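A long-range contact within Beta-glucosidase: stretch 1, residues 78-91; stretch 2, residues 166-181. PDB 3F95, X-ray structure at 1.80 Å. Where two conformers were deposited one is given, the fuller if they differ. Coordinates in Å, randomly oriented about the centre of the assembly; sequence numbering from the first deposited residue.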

# COMPACT_ATOMS: atom_id res chain seq x y z
N PRO A 78 4.66 -8.47 -15.14
CA PRO A 78 6.09 -8.21 -14.94
C PRO A 78 6.34 -6.71 -14.78
O PRO A 78 5.70 -5.91 -15.45
CB PRO A 78 6.74 -8.71 -16.24
CG PRO A 78 5.73 -9.64 -16.84
CD PRO A 78 4.40 -9.05 -16.47
N LEU A 79 7.25 -6.35 -13.89
CA LEU A 79 7.65 -4.96 -13.72
C LEU A 79 8.23 -4.39 -15.02
O LEU A 79 9.16 -4.96 -15.61
CB LEU A 79 8.67 -4.84 -12.57
CG LEU A 79 9.24 -3.46 -12.24
CD1 LEU A 79 8.17 -2.54 -11.67
CD2 LEU A 79 10.44 -3.61 -11.28
N ASP A 80 7.64 -3.29 -15.46
CA ASP A 80 8.13 -2.54 -16.61
C ASP A 80 9.56 -2.11 -16.33
O ASP A 80 9.85 -1.56 -15.27
CB ASP A 80 7.26 -1.30 -16.79
CG ASP A 80 7.46 -0.62 -18.13
OD1 ASP A 80 8.61 -0.40 -18.57
OD2 ASP A 80 6.43 -0.27 -18.74
N SER A 81 10.46 -2.37 -17.28
CA SER A 81 11.88 -2.03 -17.13
C SER A 81 12.11 -0.53 -16.95
O SER A 81 13.17 -0.11 -16.50
CB SER A 81 12.65 -2.53 -18.35
OG SER A 81 12.10 -1.96 -19.51
N LYS A 82 11.11 0.26 -17.32
CA LYS A 82 11.05 1.69 -17.03
C LYS A 82 11.30 1.96 -15.54
O LYS A 82 11.90 2.98 -15.17
CB LYS A 82 9.69 2.25 -17.46
CG LYS A 82 9.52 3.73 -17.27
CD LYS A 82 8.19 4.23 -17.81
CE LYS A 82 8.16 5.75 -17.75
NZ LYS A 82 6.97 6.31 -18.43
N PHE A 83 10.84 1.03 -14.70
CA PHE A 83 10.91 1.22 -13.25
C PHE A 83 11.95 0.38 -12.53
O PHE A 83 11.95 0.36 -11.31
CB PHE A 83 9.52 1.07 -12.61
CG PHE A 83 8.51 1.97 -13.20
CD1 PHE A 83 8.61 3.35 -13.02
CD2 PHE A 83 7.46 1.45 -13.97
CE1 PHE A 83 7.68 4.21 -13.60
CE2 PHE A 83 6.52 2.30 -14.55
CZ PHE A 83 6.63 3.69 -14.36
N SER A 84 12.85 -0.28 -13.27
CA SER A 84 13.84 -1.17 -12.63
C SER A 84 14.69 -0.48 -11.56
O SER A 84 15.07 -1.10 -10.57
CB SER A 84 14.72 -1.86 -13.68
OG SER A 84 15.61 -0.93 -14.27
N THR A 85 15.00 0.80 -11.76
CA THR A 85 15.64 1.60 -10.71
C THR A 85 14.74 2.73 -10.23
O THR A 85 15.22 3.79 -9.81
CB THR A 85 17.01 2.20 -11.16
OG1 THR A 85 16.89 2.71 -12.50
CG2 THR A 85 18.09 1.14 -11.13
N GLY A 86 13.43 2.50 -10.28
CA GLY A 86 12.43 3.50 -9.91
C GLY A 86 11.88 3.30 -8.50
O GLY A 86 12.52 2.68 -7.63
N TYR A 87 10.67 3.82 -8.30
CA TYR A 87 10.07 3.93 -6.98
C TYR A 87 8.61 3.59 -7.05
O TYR A 87 7.94 3.88 -8.05
CB TYR A 87 10.13 5.38 -6.49
CG TYR A 87 11.53 5.89 -6.34
CD1 TYR A 87 12.14 5.92 -5.10
CD2 TYR A 87 12.25 6.34 -7.47
CE1 TYR A 87 13.44 6.36 -4.96
CE2 TYR A 87 13.57 6.79 -7.33
CZ TYR A 87 14.14 6.80 -6.07
OH TYR A 87 15.43 7.25 -5.91
N LEU A 88 8.10 3.01 -5.97
CA LEU A 88 6.66 3.10 -5.74
C LEU A 88 6.46 4.33 -4.86
O LEU A 88 7.07 4.43 -3.80
CB LEU A 88 6.12 1.84 -5.05
CG LEU A 88 4.59 1.86 -4.82
CD1 LEU A 88 3.87 1.62 -6.15
CD2 LEU A 88 4.14 0.83 -3.77
N GLU A 89 5.63 5.26 -5.31
CA GLU A 89 5.28 6.42 -4.51
C GLU A 89 3.84 6.34 -4.04
O GLU A 89 2.96 5.92 -4.79
CB GLU A 89 5.52 7.74 -5.27
CG GLU A 89 5.12 8.98 -4.46
CD GLU A 89 5.14 10.28 -5.27
OE1 GLU A 89 6.24 10.75 -5.60
OE2 GLU A 89 4.05 10.86 -5.53
N LEU A 90 3.60 6.75 -2.80
CA LEU A 90 2.24 6.80 -2.28
C LEU A 90 2.14 7.86 -1.20
O LEU A 90 3.16 8.25 -0.64
CB LEU A 90 1.82 5.43 -1.71
CG LEU A 90 2.52 4.93 -0.42
CD1 LEU A 90 1.71 3.82 0.28
CD2 LEU A 90 3.90 4.44 -0.69
N LYS A 91 0.95 8.34 -0.93
CA LYS A 91 0.75 9.14 0.28
C LYS A 91 0.14 8.22 1.34
O LYS A 91 -0.70 7.37 1.04
CB LYS A 91 -0.14 10.35 -0.00
CG LYS A 91 0.47 11.29 -1.07
CD LYS A 91 -0.42 12.50 -1.33
CE LYS A 91 0.24 13.46 -2.37
NZ LYS A 91 0.33 12.78 -3.70
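Stretch 2 166-181: ADVALTIKPSDDSISL

The apolar centre of this contact is Leu170, the residue of stretch 2 most covered by stretch 1. Its CB lies almost squarely over the ring of Phe83, 3.6 Å from the ring centroid and 3° off the normal, a CH-pi contact. At the end of the side chain, Leu170 CD2 packs 3.8 Å from Leu88 CD1, while Leu170 CD1 stands 4.4 Å from Leu79 CD1. One leucine is thus held by three residues, two of which precede the strand.

Leu88 CD1 also reaches Val168 CG1, 3.9 Å away, and Val168 CG2 lies 3.8 Å from Leu90 CB, so the buried packing runs on along the strand.

Residues 166-171 of stretch 2 form a strand antiparallel to residues 87-91 of stretch 1, with axes 4.7 Å apart at closest approach and N-to-C directions 167° apart. Tyr87 faces Thr171 and Glu89 faces Ala169 as hydrogen-bonded pairs, with Leu88 opposite Leu170 between them as a non-hydrogen-bonded pair. Each hydrogen-bonded pair closes a ring: Tyr87 N to Thr171 O is 2.8 Å and Thr171 N to Tyr87 O 2.9 Å; Glu89 N to Ala169 O is 2.7 Å and Ala169 N to Glu89 O 2.8 Å. The alternation puts Leu88 and Leu170 on one face of the sheet, Tyr87, Glu89, Ala169 and Thr171 on the other.

Past Glu89 the register slips by one residue in a beta bulge. Asp167, at phi/psi 58/56, leaves the extended conformation, and the pairing resumes with Lys91 against Ala166: Lys91 N donates to Ala166 O at 2.8 Å, and Ala166 N to Lys91 O at 3.0 Å.

At the other end, a type I turn from Phe83 to Gly86 leads into the strand. Gly86 CA is 3.4 Å from Thr171 O, and a CB there would clash with that oxygen; the close approach suits a residue without a side chain. Ile172 points its CB away from stretch 1, yet its CG2 still lies 3.8 Å from Phe83 CD1 and 3.2 Å from Lys82 O.

Pro174 CD sits over the Tyr87 ring, 3.7 Å from its centroid, and Tyr87 CB packs 3.7 Å from Thr171 CG2. A water links Tyr87 OH, 3.1 Å away, to Ser180 OG, 3.0 Å away.

The polar edge is built by long side chains on the same face. Glu89 OE1 accepts a hydrogen bond from Ser175 N at 3.0 Å and a weak one from Ser175 OG at 3.4 Å, tying the strand to the loop beyond its partner. Lys91 NZ forms a salt bridge with Asp167 OD2 at 2.7 Å, so the bulge residue also supplies the acid. One water joins the two groups, lying 2.6 Å from Glu89 OE2, 2.8 Å from Lys91 NZ and 3.0 Å from Asp167 O. The rule to read here is apolar side chains for packing, paired backbones for register, and charged ends at the polar edge.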

# COMPACT_ATOMS: atom_id res chain seq x y z
N ALA A 166 -3.27 7.09 -0.39
CA ALA A 166 -3.74 7.78 -1.58
C ALA A 166 -2.62 7.90 -2.60
O ALA A 166 -1.45 7.79 -2.25
CB ALA A 166 -4.25 9.16 -1.21
N ASP A 167 -2.99 8.15 -3.85
CA ASP A 167 -2.05 8.65 -4.86
C ASP A 167 -0.86 7.69 -5.03
O ASP A 167 0.33 8.07 -4.86
CB ASP A 167 -1.56 10.06 -4.48
CG ASP A 167 -2.64 11.15 -4.60
OD1 ASP A 167 -3.79 10.90 -5.04
OD2 ASP A 167 -2.31 12.31 -4.26
N VAL A 168 -1.18 6.44 -5.33
CA VAL A 168 -0.17 5.40 -5.45
C VAL A 168 0.25 5.28 -6.89
O VAL A 168 -0.60 5.05 -7.78
CB VAL A 168 -0.70 4.01 -4.98
CG1 VAL A 168 0.41 3.00 -4.99
CG2 VAL A 168 -1.25 4.11 -3.56
N ALA A 169 1.55 5.43 -7.15
CA ALA A 169 2.03 5.33 -8.53
C ALA A 169 3.46 4.85 -8.60
O ALA A 169 4.24 5.09 -7.66
CB ALA A 169 1.89 6.71 -9.23
N LEU A 170 3.81 4.14 -9.69
CA LEU A 170 5.20 3.85 -9.99
C LEU A 170 5.80 5.10 -10.65
O LEU A 170 5.15 5.73 -11.48
CB LEU A 170 5.32 2.63 -10.91
CG LEU A 170 4.91 1.27 -10.32
CD1 LEU A 170 4.74 0.22 -11.40
CD2 LEU A 170 5.92 0.81 -9.28
N THR A 171 7.02 5.48 -10.25
CA THR A 171 7.66 6.67 -10.78
C THR A 171 9.17 6.46 -10.95
O THR A 171 9.79 5.69 -10.21
CB THR A 171 7.41 7.91 -9.89
OG1 THR A 171 7.93 9.07 -10.57
CG2 THR A 171 8.12 7.78 -8.55
N ILE A 172 9.76 7.18 -11.90
CA ILE A 172 11.20 7.08 -12.09
C ILE A 172 11.90 8.13 -11.25
O ILE A 172 13.09 8.02 -10.99
CB ILE A 172 11.64 7.14 -13.58
CG1 ILE A 172 11.24 8.47 -14.23
CG2 ILE A 172 11.05 5.96 -14.31
CD1 ILE A 172 11.72 8.64 -15.66
N LYS A 173 11.13 9.15 -10.85
CA LYS A 173 11.60 10.18 -9.93
C LYS A 173 10.57 10.59 -8.87
O LYS A 173 9.47 11.08 -9.21
CB LYS A 173 12.10 11.44 -10.69
CG LYS A 173 11.04 12.21 -11.45
CD LYS A 173 11.13 13.70 -11.12
CE LYS A 173 12.52 14.24 -11.41
NZ LYS A 173 12.79 15.58 -10.76
N PRO A 174 10.96 10.43 -7.60
CA PRO A 174 10.20 10.82 -6.42
C PRO A 174 9.82 12.30 -6.46
O PRO A 174 10.64 13.15 -6.87
CB PRO A 174 11.17 10.53 -5.27
CG PRO A 174 12.51 10.37 -5.87
CD PRO A 174 12.26 9.84 -7.24
N SER A 175 8.59 12.61 -6.07
CA SER A 175 8.13 13.99 -6.03
C SER A 175 9.05 14.80 -5.12
O SER A 175 9.75 14.23 -4.28
CB SER A 175 6.70 14.07 -5.50
OG SER A 175 6.67 13.76 -4.12
N ASP A 176 9.05 16.12 -5.30
CA ASP A 176 9.89 16.99 -4.47
C ASP A 176 9.63 16.84 -2.98
O ASP A 176 10.57 16.77 -2.18
CB ASP A 176 9.72 18.46 -4.88
CG ASP A 176 10.38 18.78 -6.21
OD1 ASP A 176 11.01 17.87 -6.82
OD2 ASP A 176 10.25 19.95 -6.65
N ASP A 177 8.37 16.78 -2.57
CA ASP A 177 8.17 16.79 -1.12
C ASP A 177 8.14 15.38 -0.51
O ASP A 177 7.83 15.20 0.67
CB ASP A 177 6.99 17.68 -0.70
CG ASP A 177 7.38 19.16 -0.61
OD1 ASP A 177 6.55 19.95 -0.12
OD2 ASP A 177 8.52 19.53 -1.00
N SER A 178 8.58 14.40 -1.30
CA SER A 178 8.59 13.01 -0.85
C SER A 178 9.71 12.69 0.14
O SER A 178 10.78 13.32 0.14
CB SER A 178 8.64 12.06 -2.04
OG SER A 178 9.92 12.06 -2.64
N ILE A 179 9.44 11.70 0.98
CA ILE A 179 10.40 11.12 1.91
C ILE A 179 10.74 9.72 1.39
O ILE A 179 9.84 8.89 1.21
CB ILE A 179 9.79 11.04 3.32
CG1 ILE A 179 9.25 12.42 3.76
CG2 ILE A 179 10.77 10.41 4.35
CD1 ILE A 179 8.46 12.38 5.10
N SER A 180 12.02 9.47 1.10
CA SER A 180 12.43 8.19 0.56
C SER A 180 12.65 7.15 1.68
O SER A 180 13.44 7.37 2.62
CB SER A 180 13.68 8.35 -0.33
OG SER A 180 14.11 7.10 -0.85
N LEU A 181 11.93 6.03 1.58
CA LEU A 181 12.17 4.89 2.46
C LEU A 181 13.32 4.08 1.88
O LEU A 181 13.15 3.03 1.27
CB LEU A 181 10.91 4.01 2.64
CG LEU A 181 9.67 4.74 3.18
CD1 LEU A 181 8.60 3.68 3.47
CD2 LEU A 181 10.04 5.54 4.45
O HOH W 1 16.29 6.94 -2.92
O HOH W 2 1.93 10.46 -4.11
O HOH W 3 2.15 8.99 -6.80